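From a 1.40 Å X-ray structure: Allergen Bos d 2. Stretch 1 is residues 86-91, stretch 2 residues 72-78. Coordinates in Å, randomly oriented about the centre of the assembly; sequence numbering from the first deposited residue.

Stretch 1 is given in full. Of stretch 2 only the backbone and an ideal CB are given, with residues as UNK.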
# COMPACT_ATOMS: atom_id res chain seq x y z
N ASN A 86 1.27 -12.06 -2.83
CA ASN A 86 1.39 -11.04 -1.81
C ASN A 86 0.56 -11.35 -0.59
O ASN A 86 -0.57 -11.80 -0.69
CB ASN A 86 0.86 -9.72 -2.35
CG ASN A 86 1.58 -9.26 -3.59
OD1 ASN A 86 2.65 -8.66 -3.49
ND2 ASN A 86 1.00 -9.52 -4.75
N THR A 87 1.12 -11.04 0.58
CA THR A 87 0.26 -10.77 1.72
C THR A 87 0.23 -9.27 1.89
O THR A 87 1.23 -8.59 1.66
CB THR A 87 0.72 -11.45 3.01
OG1 THR A 87 2.10 -11.15 3.27
CG2 THR A 87 0.54 -12.96 2.91
N LEU A 88 -0.93 -8.76 2.26
CA LEU A 88 -1.12 -7.34 2.52
C LEU A 88 -1.84 -7.20 3.85
O LEU A 88 -2.95 -7.69 4.02
CB LEU A 88 -1.94 -6.68 1.40
CG LEU A 88 -2.17 -5.17 1.49
CD1 LEU A 88 -2.36 -4.58 0.10
CD2 LEU A 88 -3.34 -4.81 2.40
N GLU A 89 -1.18 -6.52 4.79
CA GLU A 89 -1.72 -6.34 6.12
C GLU A 89 -1.96 -4.86 6.38
O GLU A 89 -1.09 -4.03 6.14
CB GLU A 89 -0.74 -6.86 7.17
CG GLU A 89 -1.29 -6.77 8.58
CD GLU A 89 -0.29 -7.18 9.64
OE1 GLU A 89 0.84 -7.56 9.30
OE2 GLU A 89 -0.64 -7.13 10.84
N VAL A 90 -3.14 -4.52 6.87
CA VAL A 90 -3.40 -3.16 7.35
C VAL A 90 -2.80 -3.05 8.75
O VAL A 90 -3.26 -3.70 9.68
CB VAL A 90 -4.91 -2.84 7.38
CG1 VAL A 90 -5.14 -1.42 7.88
CG2 VAL A 90 -5.51 -3.03 5.99
N ILE A 91 -1.75 -2.24 8.89
CA ILE A 91 -1.03 -2.16 10.17
C ILE A 91 -1.30 -0.85 10.91
O ILE A 91 -0.94 -0.70 12.09
CB ILE A 91 0.49 -2.41 10.00
CG1 ILE A 91 1.12 -1.39 9.05
CG2 ILE A 91 0.74 -3.82 9.51
CD1 ILE A 91 2.65 -1.37 9.11
N UNK A 72 -9.12 -12.19 2.92
CA UNK A 72 -8.61 -12.26 4.29
C UNK A 72 -8.05 -13.64 4.61
O UNK A 72 -8.70 -14.67 4.37
CB UNK A 72 -9.72 -11.90 5.29
N UNK A 73 -6.84 -13.66 5.16
CA UNK A 73 -6.21 -14.88 5.66
C UNK A 73 -6.54 -15.01 7.15
O UNK A 73 -7.26 -15.93 7.56
CB UNK A 73 -4.70 -14.86 5.43
N UNK A 74 -6.02 -14.09 7.95
CA UNK A 74 -6.32 -14.00 9.38
C UNK A 74 -6.23 -12.54 9.79
O UNK A 74 -5.39 -11.81 9.27
CB UNK A 74 -5.37 -14.86 10.21
N UNK A 75 -7.07 -12.11 10.72
CA UNK A 75 -7.03 -10.73 11.18
C UNK A 75 -7.17 -9.77 10.01
O UNK A 75 -8.09 -9.89 9.21
CB UNK A 75 -5.73 -10.45 11.94
N UNK A 76 -6.25 -8.83 9.90
CA UNK A 76 -6.26 -7.91 8.77
C UNK A 76 -5.09 -8.18 7.82
O UNK A 76 -4.53 -7.26 7.22
CB UNK A 76 -6.21 -6.46 9.27
N UNK A 77 -4.75 -9.46 7.71
CA UNK A 77 -3.80 -9.93 6.71
C UNK A 77 -4.58 -10.54 5.57
O UNK A 77 -5.39 -11.46 5.78
CB UNK A 77 -2.81 -10.94 7.30
N UNK A 78 -4.33 -10.04 4.36
CA UNK A 78 -5.02 -10.46 3.15
C UNK A 78 -4.03 -11.05 2.16
O UNK A 78 -2.83 -10.78 2.24
CB UNK A 78 -5.77 -9.29 2.52

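Position 72 has its CA-to-CB bond directed away from stretch 1, with no atom of that strand within 5.5 Å of the ideal CB. The contact sets no limit on it, and many residues would do. It is Arg72, whose side chain serves its own stretch instead: NE of Arg72 donates to the backbone O of position 75 at 2.8 Å.

At position 73 the bond points toward stretch 1 but, again, nothing lies within 5.5 Å, so a side chain must extend some way to make contact; what it would meet first is the methyl CG2 of Thr87, which sets no requirement for a polar group, and long side chains of several kinds would do. Gln73 is deposited, extended (chi1 and chi2 both t), and its OE1 comes to 4.3 Å from Thr87 CG2, a touch rather than a hydrogen bond.

Position 74 is out of reach, and its ideal CB meets nothing; choice is free. Glu74 makes no contact with stretch 1. Its backbone O accepts from N of residue 77 at 2.9 Å, closing a type II' turn from 74 to 77.

Position 75 is the second residue of that turn, with phi/psi of 55/-128. Positive phi favours glycine, and the deposited residue is Gly75.

The ideal CB of position 76 lies 4.1 Å from Val90 O and 5.0 Å from Glu89 CG. The backbone is tied down independently of the side chain: Val90 N donates to the O of 76 at 3.1 Å (150°), and Glu89 CA approaches the same O at 3.2 Å in a CA-H...O contact. An apolar or aromatic residue would fit beside Val90. Tyr76 is found; its CB packs 4.3 Å from Val90 CB, while chi1 of -57° (m) accompanies a ring whose end leads away from stretch 1.

Position 77 forms a non-hydrogen-bonded antiparallel pair with Glu89, CA to CA 4.2 Å, and their side chains share a sheet face. Its ideal CB is 4.6 Å from Glu89 CB. Beta-branched or other aliphatic residues suit this setting, and a threonine would also be plausible. Val77, with chi1 t, places CG2 3.7 Å from Glu89 CG, packing against the aliphatic part of that side chain, and CG1 4.1 Å from Thr87 CB.

Position 78 pairs with Leu88 through two backbone hydrogen bonds: N of 78 to Leu88 O (2.7 Å, 158°) and Leu88 N to O of 78 (2.8 Å, 163°). The ideal CB, 3.6 Å from Leu88 O, starts on Leu88's face of the sheet, where a large apolar or aromatic residue is reasonable. Tyr78 occupies it, chi1 m, with Leu88 O at the ring's edge, near its plane; its OH is hydrogen-bonded elsewhere in the structure.

Stretch 2, residues 72-78: RQEGYVY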
# COMPACT_ATOMS: atom_id res chain seq x y z
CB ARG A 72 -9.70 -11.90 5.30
CG ARG A 72 -9.54 -12.64 6.62
CD ARG A 72 -10.59 -12.21 7.63
NE ARG A 72 -10.42 -10.80 7.97
CZ ARG A 72 -11.42 -10.00 8.32
NH1 ARG A 72 -12.66 -10.46 8.35
NH2 ARG A 72 -11.18 -8.73 8.62
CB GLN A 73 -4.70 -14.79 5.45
CG GLN A 73 -3.88 -15.97 6.00
CD GLN A 73 -2.41 -15.87 5.61
OE1 GLN A 73 -2.04 -16.10 4.46
NE2 GLN A 73 -1.57 -15.52 6.57
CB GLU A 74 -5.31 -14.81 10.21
CG GLU A 74 -5.29 -16.30 9.91
CD GLU A 74 -6.59 -16.99 10.25
OE1 GLU A 74 -7.23 -16.63 11.26
OE2 GLU A 74 -6.98 -17.90 9.49
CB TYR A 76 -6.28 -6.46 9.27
CG TYR A 76 -7.46 -6.20 10.17
CD1 TYR A 76 -8.75 -6.12 9.66
CD2 TYR A 76 -7.29 -6.07 11.54
CE1 TYR A 76 -9.84 -5.90 10.49
CE2 TYR A 76 -8.37 -5.83 12.38
CZ TYR A 76 -9.64 -5.75 11.85
OH TYR A 76 -10.70 -5.52 12.70
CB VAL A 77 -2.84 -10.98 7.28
CG1 VAL A 77 -1.89 -11.46 6.18
CG2 VAL A 77 -2.04 -10.38 8.44
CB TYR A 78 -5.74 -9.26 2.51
CG TYR A 78 -6.80 -8.68 3.41
CD1 TYR A 78 -6.46 -7.82 4.45
CD2 TYR A 78 -8.13 -9.01 3.22
CE1 TYR A 78 -7.44 -7.30 5.29
CE2 TYR A 78 -9.11 -8.49 4.06
CZ TYR A 78 -8.75 -7.64 5.08
OH TYR A 78 -9.74 -7.13 5.91
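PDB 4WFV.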